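Angiotensin-converting enzyme (Anopheles gambiae, PDB 6S1Y) is a zinc-dependent metallopeptidase that, as in related angiotensin-converting enzymes, probably removes dipeptides from the C-terminal ends of peptide substrates. Local coordinates at residues W331-F334 against V339-K342; R25-K30 against E374-A379. One frame throughout, in Å; residues are numbered along the deposited sequence.

Contact 1. Residues W331-F334 against V339-K342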
ATOM      1  N   TRP A 331       9.044 -10.294  -0.398  1.00 46.96           N
ATOM      2  CA  TRP A 331      10.446 -10.140  -0.764  1.00 46.27           C
ATOM      3  C   TRP A 331      10.835 -11.018  -1.942  1.00 45.87           C
ATOM      4  O   TRP A 331      10.503 -12.197  -1.991  1.00 46.36           O
ATOM      5  CB  TRP A 331      11.352 -10.482   0.416  1.00 47.25           C
ATOM      6  CG  TRP A 331      11.266  -9.500   1.535  1.00 46.64           C
ATOM      7  CD1 TRP A 331      10.200  -9.291   2.363  1.00 45.92           C
ATOM      8  CD2 TRP A 331      12.291  -8.597   1.957  1.00 46.75           C
ATOM      9  NE1 TRP A 331      10.504  -8.306   3.276  1.00 46.80           N
ATOM     10  CE2 TRP A 331      11.776  -7.856   3.038  1.00 46.90           C
ATOM     11  CE3 TRP A 331      13.591  -8.334   1.517  1.00 47.42           C
ATOM     12  CZ2 TRP A 331      12.516  -6.874   3.694  1.00 49.34           C
ATOM     13  CZ3 TRP A 331      14.329  -7.347   2.167  1.00 51.04           C
ATOM     14  CH2 TRP A 331      13.792  -6.635   3.245  1.00 51.41           C
ATOM     15  N   ASP A 332      11.574 -10.422  -2.873  1.00 48.82           N
ATOM     16  CA  ASP A 332      12.131 -11.088  -4.043  1.00 49.39           C
ATOM     17  C   ASP A 332      13.646 -11.141  -3.881  1.00 52.19           C
ATOM     18  O   ASP A 332      14.302 -10.092  -3.767  1.00 52.24           O
ATOM     19  CB  ASP A 332      11.759 -10.326  -5.317  1.00 50.51           C
ATOM     20  CG  ASP A 332      12.208 -11.052  -6.589  1.00 55.60           C
ATOM     21  OD1 ASP A 332      12.763 -12.177  -6.471  1.00 52.25           O
ATOM     22  OD2 ASP A 332      11.995 -10.500  -7.704  1.00 55.16           O
ATOM     23  N   PHE A 333      14.205 -12.348  -3.864  1.00 51.32           N
ATOM     24  CA  PHE A 333      15.643 -12.503  -3.654  1.00 54.11           C
ATOM     25  C   PHE A 333      16.400 -12.715  -4.952  1.00 54.61           C
ATOM     26  O   PHE A 333      17.582 -13.060  -4.919  1.00 54.97           O
ATOM     27  CB  PHE A 333      15.920 -13.636  -2.670  1.00 51.34           C
ATOM     28  CG  PHE A 333      15.488 -13.314  -1.268  1.00 51.73           C
ATOM     29  CD1 PHE A 333      14.203 -13.601  -0.838  1.00 50.80           C
ATOM     30  CD2 PHE A 333      16.352 -12.681  -0.402  1.00 51.90           C
ATOM     31  CE1 PHE A 333      13.803 -13.290   0.436  1.00 50.95           C
ATOM     32  CE2 PHE A 333      15.959 -12.354   0.870  1.00 52.63           C
ATOM     33  CZ  PHE A 333      14.680 -12.655   1.295  1.00 52.47           C
ATOM     34  N   PHE A 334      15.746 -12.500  -6.094  1.00 54.37           N
ATOM     35  CA  PHE A 334      16.442 -12.381  -7.375  1.00 55.68           C
ATOM     36  C   PHE A 334      17.289 -13.620  -7.655  1.00 55.98           C
ATOM     37  O   PHE A 334      18.403 -13.535  -8.169  1.00 57.82           O
ATOM     38  CB  PHE A 334      17.291 -11.105  -7.415  1.00 55.90           C
ATOM     39  CG  PHE A 334      16.483  -9.845  -7.258  1.00 57.39           C
ATOM     40  CD1 PHE A 334      15.914  -9.230  -8.358  1.00 58.84           C
ATOM     41  CD2 PHE A 334      16.267  -9.289  -6.006  1.00 57.59           C
ATOM     42  CE1 PHE A 334      15.155  -8.079  -8.216  1.00 57.98           C
ATOM     43  CE2 PHE A 334      15.509  -8.145  -5.865  1.00 56.70           C
ATOM     44  CZ  PHE A 334      14.957  -7.541  -6.973  1.00 56.99           C
ATOM     45  N   VAL A 339      11.355 -16.654  -2.707  1.00 50.69           N
ATOM     46  CA  VAL A 339      10.402 -15.573  -2.508  1.00 48.52           C
ATOM     47  C   VAL A 339       9.791 -15.766  -1.131  1.00 47.70           C
ATOM     48  O   VAL A 339       9.507 -16.903  -0.727  1.00 47.49           O
ATOM     49  CB  VAL A 339       9.321 -15.556  -3.616  1.00 48.74           C
ATOM     50  CG1 VAL A 339       9.950 -15.196  -4.968  1.00 49.14           C
ATOM     51  CG2 VAL A 339       8.600 -16.893  -3.702  1.00 48.78           C
ATOM     52  N   ARG A 340       9.603 -14.663  -0.400  1.00 46.39           N
ATOM     53  CA  ARG A 340       9.218 -14.798   0.995  1.00 47.74           C
ATOM     54  C   ARG A 340       8.311 -13.659   1.441  1.00 46.90           C
ATOM     55  O   ARG A 340       8.440 -12.517   0.996  1.00 45.55           O
ATOM     56  CB  ARG A 340      10.442 -14.832   1.924  1.00 48.39           C
ATOM     57  CG  ARG A 340      11.576 -15.689   1.432  1.00 50.51           C
ATOM     58  CD  ARG A 340      12.726 -15.724   2.426  1.00 52.39           C
ATOM     59  NE  ARG A 340      13.985 -16.048   1.758  1.00 54.00           N
ATOM     60  CZ  ARG A 340      15.170 -16.057   2.355  1.00 53.01           C
ATOM     61  NH1 ARG A 340      15.263 -15.773   3.641  1.00 50.12           N
ATOM     62  NH2 ARG A 340      16.259 -16.343   1.655  1.00 54.00           N
ATOM     63  N   ILE A 341       7.429 -13.991   2.377  1.00 45.71           N
ATOM     64  CA  ILE A 341       6.583 -13.024   3.049  1.00 45.22           C
ATOM     65  C   ILE A 341       6.978 -12.988   4.511  1.00 44.56           C
ATOM     66  O   ILE A 341       7.230 -14.033   5.126  1.00 45.35           O
ATOM     67  CB  ILE A 341       5.085 -13.370   2.876  1.00 44.64           C
ATOM     68  CG1 ILE A 341       4.653 -13.018   1.452  1.00 45.31           C
ATOM     69  CG2 ILE A 341       4.238 -12.670   3.939  1.00 43.61           C
ATOM     70  CD1 ILE A 341       3.228 -13.460   1.075  1.00 44.77           C
ATOM     71  N   LYS A 342       7.020 -11.786   5.068  1.00 42.79           N
ATOM     72  CA  LYS A 342       7.193 -11.574   6.498  1.00 42.82           C
ATOM     73  C   LYS A 342       5.946 -10.826   6.956  1.00 44.71           C
ATOM     74  O   LYS A 342       5.746  -9.656   6.601  1.00 44.07           O
ATOM     75  CB  LYS A 342       8.476 -10.796   6.788  1.00 42.81           C
ATOM     76  CG  LYS A 342       8.696 -10.485   8.255  1.00 44.36           C
ATOM     77  CD  LYS A 342      10.162 -10.102   8.530  1.00 47.17           C
ATOM     78  CE  LYS A 342      10.643  -8.947   7.647  1.00 47.04           C
ATOM     79  NZ  LYS A 342      10.092  -7.635   8.068  1.00 47.83           N
TER

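Contact 2. Residues R25-K30 against E374-A379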
ATOM      1  N   ARG A  25      26.401  -9.750 -12.921  1.00 71.85           N
ATOM      2  CA  ARG A  25      27.098  -9.028 -11.863  1.00 72.45           C
ATOM      3  C   ARG A  25      26.108  -8.251 -10.999  1.00 68.11           C
ATOM      4  O   ARG A  25      26.074  -8.412  -9.772  1.00 64.57           O
ATOM      5  CB  ARG A  25      28.137  -8.097 -12.498  1.00 77.56           C
ATOM      6  CG  ARG A  25      29.427  -7.915 -11.724  1.00 78.53           C
ATOM      7  CD  ARG A  25      30.628  -7.909 -12.668  1.00 84.00           C
ATOM      8  NE  ARG A  25      30.580  -6.816 -13.637  1.00 86.31           N
ATOM      9  CZ  ARG A  25      30.923  -5.557 -13.370  1.00 83.67           C
ATOM     10  NH1 ARG A  25      30.853  -4.637 -14.317  1.00 79.95           N
ATOM     11  NH2 ARG A  25      31.332  -5.212 -12.153  1.00 80.92           N
ATOM     12  N   TYR A  26      25.275  -7.419 -11.633  1.00 67.82           N
ATOM     13  CA  TYR A  26      24.277  -6.626 -10.910  1.00 67.58           C
ATOM     14  C   TYR A  26      23.372  -7.522 -10.074  1.00 63.31           C
ATOM     15  O   TYR A  26      23.150  -7.272  -8.888  1.00 62.62           O
ATOM     16  CB  TYR A  26      23.465  -5.809 -11.928  1.00 67.28           C
ATOM     17  CG  TYR A  26      22.696  -4.601 -11.432  1.00 65.66           C
ATOM     18  CD1 TYR A  26      23.273  -3.340 -11.420  1.00 66.30           C
ATOM     19  CD2 TYR A  26      21.364  -4.712 -11.039  1.00 66.22           C
ATOM     20  CE1 TYR A  26      22.557  -2.227 -10.994  1.00 68.87           C
ATOM     21  CE2 TYR A  26      20.642  -3.608 -10.608  1.00 66.19           C
ATOM     22  CZ  TYR A  26      21.241  -2.369 -10.594  1.00 68.38           C
ATOM     23  OH  TYR A  26      20.532  -1.260 -10.176  1.00 69.89           O
ATOM     24  N   GLN A  27      22.870  -8.599 -10.672  1.00 63.11           N
ATOM     25  CA  GLN A  27      21.915  -9.457  -9.982  1.00 63.64           C
ATOM     26  C   GLN A  27      22.503 -10.071  -8.715  1.00 63.27           C
ATOM     27  O   GLN A  27      21.817 -10.174  -7.685  1.00 59.96           O
ATOM     28  CB  GLN A  27      21.436 -10.553 -10.932  1.00 62.10           C
ATOM     29  CG  GLN A  27      20.566 -11.588 -10.280  1.00 58.49           C
ATOM     30  CD  GLN A  27      19.926 -12.513 -11.289  1.00 57.82           C
ATOM     31  OE1 GLN A  27      20.028 -12.305 -12.495  1.00 60.79           O
ATOM     32  NE2 GLN A  27      19.248 -13.535 -10.798  1.00 56.06           N
ATOM     33  N   GLN A  28      23.771 -10.475  -8.758  1.00 63.69           N
ATOM     34  CA  GLN A  28      24.350 -11.165  -7.611  1.00 64.54           C
ATOM     35  C   GLN A  28      24.566 -10.227  -6.427  1.00 61.17           C
ATOM     36  O   GLN A  28      24.276 -10.600  -5.282  1.00 59.50           O
ATOM     37  CB  GLN A  28      25.650 -11.856  -8.028  1.00 70.09           C
ATOM     38  CG  GLN A  28      25.380 -12.979  -9.034  1.00 76.92           C
ATOM     39  CD  GLN A  28      26.610 -13.797  -9.393  1.00 86.95           C
ATOM     40  OE1 GLN A  28      27.453 -14.096  -8.538  1.00 88.70           O
ATOM     41  NE2 GLN A  28      26.714 -14.173 -10.669  1.00 83.11           N
ATOM     42  N   THR A  29      25.062  -9.010  -6.662  1.00 58.94           N
ATOM     43  CA  THR A  29      25.216  -8.104  -5.531  1.00 60.59           C
ATOM     44  C   THR A  29      23.862  -7.583  -5.056  1.00 58.72           C
ATOM     45  O   THR A  29      23.684  -7.344  -3.857  1.00 57.30           O
ATOM     46  CB  THR A  29      26.157  -6.941  -5.870  1.00 60.25           C
ATOM     47  OG1 THR A  29      25.692  -6.263  -7.043  1.00 64.98           O
ATOM     48  CG2 THR A  29      27.565  -7.459  -6.096  1.00 61.55           C
ATOM     49  N   LYS A  30      22.885  -7.432  -5.958  1.00 58.67           N
ATOM     50  CA  LYS A  30      21.573  -7.001  -5.496  1.00 59.34           C
ATOM     51  C   LYS A  30      20.929  -8.078  -4.634  1.00 57.99           C
ATOM     52  O   LYS A  30      20.235  -7.765  -3.655  1.00 58.24           O
ATOM     53  CB  LYS A  30      20.651  -6.644  -6.658  1.00 60.17           C
ATOM     54  CG  LYS A  30      19.484  -5.743  -6.209  1.00 65.01           C
ATOM     55  CD  LYS A  30      18.337  -5.725  -7.223  1.00 71.12           C
ATOM     56  CE  LYS A  30      17.206  -4.766  -6.813  1.00 73.12           C
ATOM     57  NZ  LYS A  30      17.253  -3.481  -7.603  1.00 78.41           N
ATOM     58  N   GLU A 374      17.092  -6.172 -14.249  1.00 60.49           N
ATOM     59  CA  GLU A 374      16.553  -4.820 -14.310  1.00 61.32           C
ATOM     60  C   GLU A 374      15.137  -4.758 -14.883  1.00 61.29           C
ATOM     61  O   GLU A 374      14.549  -3.671 -14.910  1.00 60.58           O
ATOM     62  CB  GLU A 374      17.494  -3.918 -15.123  1.00 65.44           C
ATOM     63  CG  GLU A 374      17.521  -4.179 -16.623  1.00 68.21           C
ATOM     64  CD  GLU A 374      18.446  -5.325 -17.029  1.00 68.03           C
ATOM     65  OE1 GLU A 374      19.037  -5.249 -18.127  1.00 70.25           O
ATOM     66  OE2 GLU A 374      18.572  -6.300 -16.264  1.00 67.45           O
ATOM     67  N   PHE A 375      14.582  -5.873 -15.355  1.00 59.53           N
ATOM     68  CA  PHE A 375      13.172  -5.941 -15.713  1.00 57.14           C
ATOM     69  C   PHE A 375      12.345  -6.666 -14.655  1.00 57.59           C
ATOM     70  O   PHE A 375      11.126  -6.800 -14.821  1.00 55.60           O
ATOM     71  CB  PHE A 375      12.977  -6.644 -17.060  1.00 57.19           C
ATOM     72  CG  PHE A 375      13.398  -5.829 -18.256  1.00 57.08           C
ATOM     73  CD1 PHE A 375      13.739  -4.490 -18.139  1.00 60.32           C
ATOM     74  CD2 PHE A 375      13.439  -6.410 -19.512  1.00 58.57           C
ATOM     75  CE1 PHE A 375      14.115  -3.749 -19.263  1.00 63.21           C
ATOM     76  CE2 PHE A 375      13.827  -5.678 -20.634  1.00 58.36           C
ATOM     77  CZ  PHE A 375      14.155  -4.354 -20.510  1.00 61.30           C
ATOM     78  N   ARG A 376      12.976  -7.136 -13.582  1.00 55.30           N
ATOM     79  CA  ARG A 376      12.262  -7.850 -12.527  1.00 56.86           C
ATOM     80  C   ARG A 376      11.665  -6.841 -11.542  1.00 55.02           C
ATOM     81  O   ARG A 376      12.109  -6.678 -10.405  1.00 52.52           O
ATOM     82  CB  ARG A 376      13.195  -8.852 -11.849  1.00 55.91           C
ATOM     83  CG  ARG A 376      13.556 -10.017 -12.754  1.00 56.58           C
ATOM     84  CD  ARG A 376      14.592 -10.940 -12.162  1.00 55.41           C
ATOM     85  NE  ARG A 376      14.060 -11.813 -11.131  1.00 53.97           N
ATOM     86  CZ  ARG A 376      14.709 -12.863 -10.636  1.00 56.79           C
ATOM     87  NH1 ARG A 376      15.916 -13.161 -11.103  1.00 55.94           N
ATOM     88  NH2 ARG A 376      14.154 -13.614  -9.674  1.00 54.94           N
ATOM     89  N   GLY A 377      10.638  -6.142 -12.036  1.00 54.82           N
ATOM     90  CA  GLY A 377       9.822  -5.237 -11.250  1.00 52.21           C
ATOM     91  C   GLY A 377       8.468  -5.059 -11.912  1.00 53.24           C
ATOM     92  O   GLY A 377       8.198  -5.601 -12.987  1.00 50.64           O
ATOM     93  N   GLY A 378       7.612  -4.266 -11.262  1.00 53.00           N
ATOM     94  CA  GLY A 378       6.319  -3.948 -11.843  1.00 51.85           C
ATOM     95  C   GLY A 378       6.434  -3.073 -13.082  1.00 49.37           C
ATOM     96  O   GLY A 378       7.428  -2.397 -13.307  1.00 51.44           O
ATOM     97  N   ALA A 379       5.404  -3.126 -13.931  1.00 48.61           N
ATOM     98  CA  ALA A 379       5.341  -2.209 -15.068  1.00 50.28           C
ATOM     99  C   ALA A 379       5.420  -0.757 -14.596  1.00 49.72           C
ATOM    100  O   ALA A 379       6.104   0.071 -15.211  1.00 46.79           O
ATOM    101  CB  ALA A 379       4.068  -2.464 -15.877  1.00 50.19           C
TER

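Contact 1. Residues W331-F334 against V339-K342
Two backbone hydrogen bonds join Trp331 to Arg340. Trp331 N gives its proton to Arg340 O at 2.7 Å, approaching almost head-on to the carbonyl, and Arg340 N returns a longer bond of 3.1 Å to Trp331 O. The same Trp331 O also receives a CA-H...O contact from Val339 CA at 3.4 Å. Asp332 and Val339 follow as the adjoining non-hydrogen-bonded pair, their side chains on the face that meets Tyr365 and Ile362 of helix 349-368, the helix carrying zinc ligands His357 and His361. This is an antiparallel beta hairpin, whose first strand starts at Ser329, a residue of the ligand pocket; Ser329 OG is bonded to Trp331 NE1.

Cation-pi stacking dominates the side-chain contact. The guanidinium of Arg340 lies on one face of the Phe333 ring, planes 26° apart, with Arg340 CZ 3.9 Å from the ring centroid. Contact is tightest at the ring margin, where Phe333 CE1 is 3.1 Å from Arg340 NE. An extended run from CG to NE carries the arginine across the ring, and a salt bridge to Asp338 OD1 holds NE, the inner nitrogen. Trp38 of helix 12-42 adds edge-to-face contacts with Trp331 and Phe333 and a cation-pi contact with Arg340.

Where the strand gives way to the turn, Asp332 OD1 accepts from Phe334 N at 3.0 Å in an Asx turn, the donor standing 57° out of the carboxylate plane.

Contact 2. Residues R25-K30 against E374-A379
Gln27 and Arg376 meet through their polar ends, the amide of the glutamine standing perpendicular to the guanidinium, with 90° between the planes. Gln27 NE2 comes to the edge of the guanidinium, near its plane, and lies 3.4 Å from Arg376 NH1. Both nitrogens are donors, and the pair is not a hydrogen bond. Gln27 CD is farther back, 4.1 Å from Arg376 NH1, which leaves the amide nitrogen as the principal point of contact.

Each group is held by an acceptor outside the pair. Gln27 NE2 donates to Phe334 O and Arg376 NH2 to Ala335 O, consecutive carbonyls just beyond strand 329-332; a weak, long ion pair also links Arg376 NH2 to Asp332 OD1. The direction from Gln27 NE2 to Arg376 NH1 is steeply inclined to that from NE2 to Phe334 O, and the arginine therefore stands beside the amide's hydrogen bond, not in line with it.

Gln27 has CG anti to the backbone N (chi1 173°) and extends straight from the helix, whereas Arg376 bends at chi3 (76°), which turns its guanidinium toward the Gln27 amide and the turn carbonyls. Its backbone forms the centre of an inverse gamma turn, closed by a weak bond of 2.9 Å from Gly377 N to Phe375 O.

The backbones themselves stay apart, with Gln27 CA 8.3 Å from Glu374 CA, and only 84 Å² is buried between the segments. The contact thus joins helix 12-42 sparingly to the connection between helices 349-368 and 381-395, while Tyr26 packs against helix 46-70, making an edge-to-face contact with Phe59, and Glu374 touches Arg86 and Leu90 of helix 81-90.

Overall arrangement
Contact 1 is the more deeply buried, its centre about 17 Å from the centre of the chain; contact 2 lies about 22 Å out and is partly buried. The first is local, a hairpin closed by main-chain bonds and a cation-pi stack, and packs beside helix 349-368, which supplies two zinc ligands. In contact 2, between parts of the chain more than 340 residues apart, two side chains abut without bonding, each anchored to a main-chain carbonyl of the turn. The two meet just beyond strand 329-332: the ring of Phe334 rests on Lys30, with Phe334 CZ 3.6 Å from Lys30 CE. Helix 12-42 serves both, supplying Trp38 to the hairpin and Gln27 to the outer contact.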